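Local structure of 1-deoxy-D-xylulose 5-phosphate reductoisomerase (Zymomonas mobilis, 1R0K) at the interface of chains A and B. The protein catalyses the NADPH-dependent rearrangement and reduction of 1-deoxy-D-xylulose 5-phosphate to 2-C-methyl-D-erythritol 4-phosphate, using a divalent metal ion, in isoprenoid biosynthesis. Coordinates in Å, arbitrary orientation; residue numbers count along the deposited sequence, not the author numbering. Chains: chain A/B, 1-deoxy-D-xylulose 5-phosphate reductoisomerase.

Contact 1: the interface of chains A and B. Residues chain A 170, 172, 239, 246, 249, 257, 259, 297; chain B 261-262, 287, 289, 295.
B:Phe289 pushes its ring into a hydrophobic pocket on chain A, at the interface of the homodimer. Its CB meets the methyl CD2 of A:Leu239 at 3.5 Å, the two side chains crossing at about a right angle; CG and CD1 stay in touch with the same methyl. On the other rim, CD2 stands 4.1 Å above the middle of the A:Phe297 ring, the two phenyl planes tilted by roughly 50°, neither stacked nor perpendicular. Further out, CE1 touches the CD1 methyls of A:Ile172 and A:Ile257. The tip, CZ, runs into A:Met249 SD at 3.4 Å. The bend at chi3 of A:Met249 (-97°) folds its CE back over the ring, 3.8 Å from the centroid in a CH-pi contact. B:Leu287 CD2 backs the opposite face, so the ring is held between a methyl of each chain.

Beside this plug, A:Arg170 NH2 donates to the backbone carbonyl oxygen of B:Leu287 at 2.6 Å, nearly in the guanidinium plane and fairly straight (159° at H). A:Ile172 CD1 covers one face of that guanidinium, and with its other contact ties the polar grip to the phenyl pocket. Away from the plug, the thioether end of B:Met295, CE and SD, lies against CE1 and CZ of A:Phe297.

The backbones of A:Ile257 and B:Ile261 exchange two hydrogen bonds, B:Ile261 N to A:Ile257 O at 2.7 Å and A:Ile257 N to B:Ile261 O at 2.9 Å. This antiparallel bridge joins strand 257-261 of each subunit across the two-fold, while B:Phe289 enters from the start of helix 289-292 onto side chains of strands 170-175, 236-240, 246-252 and 257-261.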
ATOM      1  N   ARG A 170      -4.962   1.265 -12.985  1.00 14.37           N
ATOM      2  CA  ARG A 170      -6.302   0.866 -12.577  1.00 14.06           C
ATOM      3  C   ARG A 170      -6.500   1.061 -11.084  1.00 13.81           C
ATOM      4  O   ARG A 170      -5.542   1.063 -10.313  1.00 12.13           O
ATOM      5  CB  ARG A 170      -6.575  -0.604 -12.920  1.00 16.76           C
ATOM      6  CG  ARG A 170      -5.710  -1.588 -12.159  1.00 15.80           C
ATOM      7  CD  ARG A 170      -6.232  -3.028 -12.251  1.00 17.90           C
ATOM      8  NE  ARG A 170      -5.179  -3.952 -11.840  1.00 16.94           N
ATOM      9  CZ  ARG A 170      -5.339  -5.245 -11.579  1.00 17.97           C
ATOM     10  NH1 ARG A 170      -6.530  -5.823 -11.676  1.00 16.74           N
ATOM     11  NH2 ARG A 170      -4.288  -5.963 -11.212  1.00 17.45           N
ATOM     12  N   ILE A 172      -8.784  -0.523  -8.003  1.00 11.84           N
ATOM     13  CA  ILE A 172      -9.613  -1.659  -7.662  1.00 12.58           C
ATOM     14  C   ILE A 172     -10.417  -1.349  -6.410  1.00 12.60           C
ATOM     15  O   ILE A 172      -9.856  -1.124  -5.337  1.00 12.76           O
ATOM     16  CB  ILE A 172      -8.764  -2.910  -7.383  1.00 12.38           C
ATOM     17  CG1 ILE A 172      -7.818  -3.177  -8.558  1.00 13.10           C
ATOM     18  CG2 ILE A 172      -9.679  -4.111  -7.137  1.00 11.85           C
ATOM     19  CD1 ILE A 172      -6.853  -4.322  -8.309  1.00 12.85           C
ATOM     20  N   LEU A 239     -13.865  -5.530  -7.397  1.00 12.87           N
ATOM     21  CA  LEU A 239     -13.407  -6.873  -7.074  1.00 13.70           C
ATOM     22  C   LEU A 239     -14.060  -7.356  -5.795  1.00 14.08           C
ATOM     23  O   LEU A 239     -13.952  -6.710  -4.755  1.00 15.69           O
ATOM     24  CB  LEU A 239     -11.885  -6.870  -6.907  1.00 13.22           C
ATOM     25  CG  LEU A 239     -11.178  -8.192  -6.601  1.00 14.67           C
ATOM     26  CD1 LEU A 239     -11.367  -9.176  -7.749  1.00 14.97           C
ATOM     27  CD2 LEU A 239      -9.699  -7.919  -6.366  1.00 14.48           C
ATOM     28  N   ILE A 246      -8.785  -5.993   2.715  1.00 10.96           N
ATOM     29  CA  ILE A 246      -8.108  -5.115   1.758  1.00 10.69           C
ATOM     30  C   ILE A 246      -9.254  -4.157   1.419  1.00 11.59           C
ATOM     31  O   ILE A 246     -10.277  -4.575   0.877  1.00 10.42           O
ATOM     32  CB  ILE A 246      -7.679  -5.843   0.466  1.00 10.35           C
ATOM     33  CG1 ILE A 246      -6.567  -6.850   0.765  1.00 10.50           C
ATOM     34  CG2 ILE A 246      -7.194  -4.829  -0.559  1.00  8.69           C
ATOM     35  CD1 ILE A 246      -6.030  -7.554  -0.482  1.00 14.33           C
ATOM     36  N   MET A 249      -7.456  -0.860  -3.802  1.00 10.93           N
ATOM     37  CA  MET A 249      -6.074  -0.823  -4.275  1.00 11.49           C
ATOM     38  C   MET A 249      -5.866   0.048  -5.502  1.00 12.13           C
ATOM     39  O   MET A 249      -6.814   0.391  -6.207  1.00 12.62           O
ATOM     40  CB  MET A 249      -5.618  -2.239  -4.630  1.00 10.57           C
ATOM     41  CG  MET A 249      -5.981  -3.303  -3.606  1.00 12.17           C
ATOM     42  SD  MET A 249      -5.538  -4.972  -4.145  1.00 11.17           S
ATOM     43  CE  MET A 249      -7.099  -5.549  -4.808  1.00  6.32           C
ATOM     44  N   ILE A 257       1.204  -2.712  -7.188  1.00  9.75           N
ATOM     45  CA  ILE A 257      -0.148  -2.496  -6.685  1.00 10.61           C
ATOM     46  C   ILE A 257      -0.068  -2.107  -5.214  1.00 12.95           C
ATOM     47  O   ILE A 257       0.453  -2.861  -4.387  1.00 14.29           O
ATOM     48  CB  ILE A 257      -1.017  -3.769  -6.815  1.00 10.62           C
ATOM     49  CG1 ILE A 257      -1.098  -4.197  -8.281  1.00 11.01           C
ATOM     50  CG2 ILE A 257      -2.419  -3.505  -6.259  1.00 12.88           C
ATOM     51  CD1 ILE A 257      -1.825  -5.531  -8.502  1.00 13.00           C
ATOM     52  N   ALA A 259      -2.009  -1.323  -1.791  1.00 11.79           N
ATOM     53  CA  ALA A 259      -3.279  -1.607  -1.149  1.00 11.18           C
ATOM     54  C   ALA A 259      -3.281  -1.116   0.288  1.00 11.98           C
ATOM     55  O   ALA A 259      -2.230  -1.015   0.927  1.00 12.39           O
ATOM     56  CB  ALA A 259      -3.544  -3.105  -1.174  1.00 11.81           C
ATOM     57  N   PHE A 297     -10.939 -13.760  -3.400  1.00 14.49           N
ATOM     58  CA  PHE A 297     -11.241 -12.782  -4.435  1.00 13.87           C
ATOM     59  C   PHE A 297     -12.004 -13.454  -5.567  1.00 16.17           C
ATOM     60  O   PHE A 297     -11.733 -14.602  -5.920  1.00 15.74           O
ATOM     61  CB  PHE A 297      -9.956 -12.175  -4.997  1.00 12.88           C
ATOM     62  CG  PHE A 297      -9.022 -11.672  -3.947  1.00 14.35           C
ATOM     63  CD1 PHE A 297      -8.076 -12.516  -3.381  1.00 15.33           C
ATOM     64  CD2 PHE A 297      -9.119 -10.364  -3.486  1.00 13.95           C
ATOM     65  CE1 PHE A 297      -7.236 -12.066  -2.367  1.00 16.02           C
ATOM     66  CE2 PHE A 297      -8.286  -9.903  -2.471  1.00 18.40           C
ATOM     67  CZ  PHE A 297      -7.342 -10.758  -1.910  1.00 17.84           C
TER
ATOM     68  N   ILE B 261       1.626  -5.177  -3.592  1.00  7.24           N
ATOM     69  CA  ILE B 261       1.218  -6.448  -4.174  1.00 11.30           C
ATOM     70  C   ILE B 261       1.503  -6.454  -5.670  1.00 10.68           C
ATOM     71  O   ILE B 261       1.541  -5.402  -6.299  1.00 12.88           O
ATOM     72  CB  ILE B 261      -0.307  -6.658  -3.953  1.00 11.89           C
ATOM     73  CG1 ILE B 261      -0.648  -6.440  -2.474  1.00 13.39           C
ATOM     74  CG2 ILE B 261      -0.724  -8.057  -4.397  1.00 12.44           C
ATOM     75  CD1 ILE B 261      -2.131  -6.494  -2.160  1.00 13.84           C
ATOM     76  N   GLY B 262       1.708  -7.632  -6.245  1.00 13.54           N
ATOM     77  CA  GLY B 262       1.938  -7.683  -7.679  1.00 13.57           C
ATOM     78  C   GLY B 262       2.452  -9.006  -8.194  1.00 12.34           C
ATOM     79  O   GLY B 262       2.609  -9.954  -7.432  1.00 10.98           O
ATOM     80  N   LEU B 287      -1.265  -8.174 -11.771  1.00 16.71           N
ATOM     81  CA  LEU B 287      -1.787  -9.295 -11.004  1.00 16.18           C
ATOM     82  C   LEU B 287      -3.299  -9.447 -11.187  1.00 16.73           C
ATOM     83  O   LEU B 287      -4.062  -8.505 -10.982  1.00 15.95           O
ATOM     84  CB  LEU B 287      -1.454  -9.128  -9.517  1.00 17.46           C
ATOM     85  CG  LEU B 287      -1.868 -10.299  -8.615  1.00 19.32           C
ATOM     86  CD1 LEU B 287      -1.040 -11.531  -8.965  1.00 19.48           C
ATOM     87  CD2 LEU B 287      -1.671  -9.925  -7.151  1.00 18.54           C
ATOM     88  N   PHE B 289      -6.313 -10.863  -9.680  1.00 13.41           N
ATOM     89  CA  PHE B 289      -6.818 -11.404  -8.421  1.00 13.56           C
ATOM     90  C   PHE B 289      -7.897 -12.475  -8.583  1.00 14.87           C
ATOM     91  O   PHE B 289      -8.026 -13.367  -7.738  1.00 14.66           O
ATOM     92  CB  PHE B 289      -7.368 -10.282  -7.538  1.00 13.17           C
ATOM     93  CG  PHE B 289      -6.317  -9.327  -7.041  1.00 12.89           C
ATOM     94  CD1 PHE B 289      -5.934  -8.229  -7.805  1.00 12.64           C
ATOM     95  CD2 PHE B 289      -5.710  -9.529  -5.801  1.00 11.35           C
ATOM     96  CE1 PHE B 289      -4.961  -7.342  -7.339  1.00 11.62           C
ATOM     97  CE2 PHE B 289      -4.739  -8.651  -5.331  1.00 12.12           C
ATOM     98  CZ  PHE B 289      -4.365  -7.557  -6.100  1.00 10.00           C
ATOM     99  N   MET B 295      -5.599 -16.112  -1.043  1.00 17.33           N
ATOM    100  CA  MET B 295      -4.323 -15.790  -0.401  1.00 16.80           C
ATOM    101  C   MET B 295      -4.329 -16.451   0.976  1.00 16.90           C
ATOM    102  O   MET B 295      -5.332 -16.400   1.681  1.00 16.76           O
ATOM    103  CB  MET B 295      -4.160 -14.274  -0.220  1.00 15.41           C
ATOM    104  CG  MET B 295      -3.674 -13.519  -1.443  1.00 15.65           C
ATOM    105  SD  MET B 295      -3.587 -11.756  -1.102  1.00 17.97           S
ATOM    106  CE  MET B 295      -3.727 -11.064  -2.762  1.00 15.21           C
TER

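Contact 2: the interface of chains A and B. Residues chain A 239, 297-299; chain B 289-290.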
ATOM      1  N   LEU A 239     -13.865  -5.530  -7.397  1.00 12.87           N
ATOM      2  CA  LEU A 239     -13.407  -6.873  -7.074  1.00 13.70           C
ATOM      3  C   LEU A 239     -14.060  -7.356  -5.795  1.00 14.08           C
ATOM      4  O   LEU A 239     -13.952  -6.710  -4.755  1.00 15.69           O
ATOM      5  CB  LEU A 239     -11.885  -6.870  -6.907  1.00 13.22           C
ATOM      6  CG  LEU A 239     -11.178  -8.192  -6.601  1.00 14.67           C
ATOM      7  CD1 LEU A 239     -11.367  -9.176  -7.749  1.00 14.97           C
ATOM      8  CD2 LEU A 239      -9.699  -7.919  -6.366  1.00 14.48           C
ATOM      9  N   PHE A 297     -10.939 -13.760  -3.400  1.00 14.49           N
ATOM     10  CA  PHE A 297     -11.241 -12.782  -4.435  1.00 13.87           C
ATOM     11  C   PHE A 297     -12.004 -13.454  -5.567  1.00 16.17           C
ATOM     12  O   PHE A 297     -11.733 -14.602  -5.920  1.00 15.74           O
ATOM     13  CB  PHE A 297      -9.956 -12.175  -4.997  1.00 12.88           C
ATOM     14  CG  PHE A 297      -9.022 -11.672  -3.947  1.00 14.35           C
ATOM     15  CD1 PHE A 297      -8.076 -12.516  -3.381  1.00 15.33           C
ATOM     16  CD2 PHE A 297      -9.119 -10.364  -3.486  1.00 13.95           C
ATOM     17  CE1 PHE A 297      -7.236 -12.066  -2.367  1.00 16.02           C
ATOM     18  CE2 PHE A 297      -8.286  -9.903  -2.471  1.00 18.40           C
ATOM     19  CZ  PHE A 297      -7.342 -10.758  -1.910  1.00 17.84           C
ATOM     20  N   GLU A 298     -12.961 -12.736  -6.136  1.00 15.41           N
ATOM     21  CA  GLU A 298     -13.748 -13.267  -7.243  1.00 17.09           C
ATOM     22  C   GLU A 298     -14.370 -12.113  -8.007  1.00 16.94           C
ATOM     23  O   GLU A 298     -14.467 -11.001  -7.493  1.00 16.60           O
ATOM     24  CB  GLU A 298     -14.842 -14.211  -6.731  1.00 16.67           C
ATOM     25  CG  GLU A 298     -15.827 -13.584  -5.760  1.00 19.87           C
ATOM     26  CD  GLU A 298     -16.882 -14.573  -5.274  1.00 23.08           C
ATOM     27  OE1 GLU A 298     -16.510 -15.667  -4.812  1.00 27.30           O
ATOM     28  OE2 GLU A 298     -18.085 -14.254  -5.345  1.00 25.10           O
ATOM     29  N   ALA A 299     -14.783 -12.377  -9.240  1.00 16.05           N
ATOM     30  CA  ALA A 299     -15.381 -11.341 -10.068  1.00 17.23           C
ATOM     31  C   ALA A 299     -16.801 -11.029  -9.607  1.00 18.15           C
ATOM     32  O   ALA A 299     -17.519 -11.909  -9.137  1.00 18.48           O
ATOM     33  CB  ALA A 299     -15.392 -11.791 -11.536  1.00 15.57           C
TER
ATOM     34  N   PHE B 289      -6.313 -10.863  -9.680  1.00 13.41           N
ATOM     35  CA  PHE B 289      -6.818 -11.404  -8.421  1.00 13.56           C
ATOM     36  C   PHE B 289      -7.897 -12.475  -8.583  1.00 14.87           C
ATOM     37  O   PHE B 289      -8.026 -13.367  -7.738  1.00 14.66           O
ATOM     38  CB  PHE B 289      -7.368 -10.282  -7.538  1.00 13.17           C
ATOM     39  CG  PHE B 289      -6.317  -9.327  -7.041  1.00 12.89           C
ATOM     40  CD1 PHE B 289      -5.934  -8.229  -7.805  1.00 12.64           C
ATOM     41  CD2 PHE B 289      -5.710  -9.529  -5.801  1.00 11.35           C
ATOM     42  CE1 PHE B 289      -4.961  -7.342  -7.339  1.00 11.62           C
ATOM     43  CE2 PHE B 289      -4.739  -8.651  -5.331  1.00 12.12           C
ATOM     44  CZ  PHE B 289      -4.365  -7.557  -6.100  1.00 10.00           C
ATOM     45  N   THR B 290      -8.680 -12.374  -9.653  1.00 15.55           N
ATOM     46  CA  THR B 290      -9.751 -13.334  -9.916  1.00 18.16           C
ATOM     47  C   THR B 290      -9.156 -14.714 -10.199  1.00 19.15           C
ATOM     48  O   THR B 290      -9.692 -15.739  -9.772  1.00 17.63           O
ATOM     49  CB  THR B 290     -10.606 -12.886 -11.128  1.00 19.15           C
ATOM     50  OG1 THR B 290     -11.111 -11.560 -10.898  1.00 24.33           O
ATOM     51  CG2 THR B 290     -11.783 -13.825 -11.323  1.00 22.19           C
TER
HETATM   52  O   HOH W   1     -12.053 -15.972  -8.455  1.00 24.55           O
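B:Thr290 turns its methyl CG2, not its hydroxyl, to A:Ala299, nearest the backbone N at 3.9 Å. The same CG2 lies 4.1 Å from A:Ala299 CB, and these are loose van der Waals contacts. CG2 is anti to its own backbone N (chi1 -56° for OG1), which leaves the hydroxyl OG1 on another branch, beside that N. From there OG1 passes the methyl CD1 of A:Leu239 at 4.0 Å, and the two side chains pass alongside, pointing opposite ways. The leucine thus serves two neighbours in helix 289-292: CD2 packs on B:Phe289 while CD1 turns to the threonine.

A backbone oxygen also takes part: the carbonyl O of B:Phe289 lies 3.6 Å from the side-chain CB of A:Phe297. A:Glu298 makes little of the contact with its side chain; its carbonyl carbon is the part that comes nearest B:Thr290 OG1, at 4.4 Å. A:Phe297 to A:Ala299 run beside the short helix 289-292, touching it with backbone atoms and with the CB atoms of A:Phe297 and A:Ala299, the A:Ala299 methyl adding a small apolar patch beside the threonine.

Polar contact is indirect. The polar atoms of the two subunits stay too far apart here to bond directly, and water 1 fills the gap between two backbone carbonyls. As each carbonyl can only accept, the water would have to donate to both, one O-H to either subunit. That link depends on main-chain atoms and not on side-chain chemistry. Its two legs are similar in length: the water oxygen sits 2.9 Å from A:Phe297 O and 2.7 Å from B:Thr290 O.

Contact 1 and contact 2 are neighbouring parts of one dimer interface, the centres of their C-alpha atoms about 9 Å apart. A:Leu239, A:Phe297 and B:Phe289 belong to both, and consecutive residues of helix 289-292 carry the change from one to the other: one is buried in the pocket of contact 1, the next lies on the water-bridged backbone of contact 2. Direct hydrogen bonds and the bridged strands thus give way to loose packing and a water. Two-fold symmetry repeats the pair with the chains exchanged, so each subunit both offers the phenylalanine at the start of this helix and receives its partner's, consistent with the homodimer.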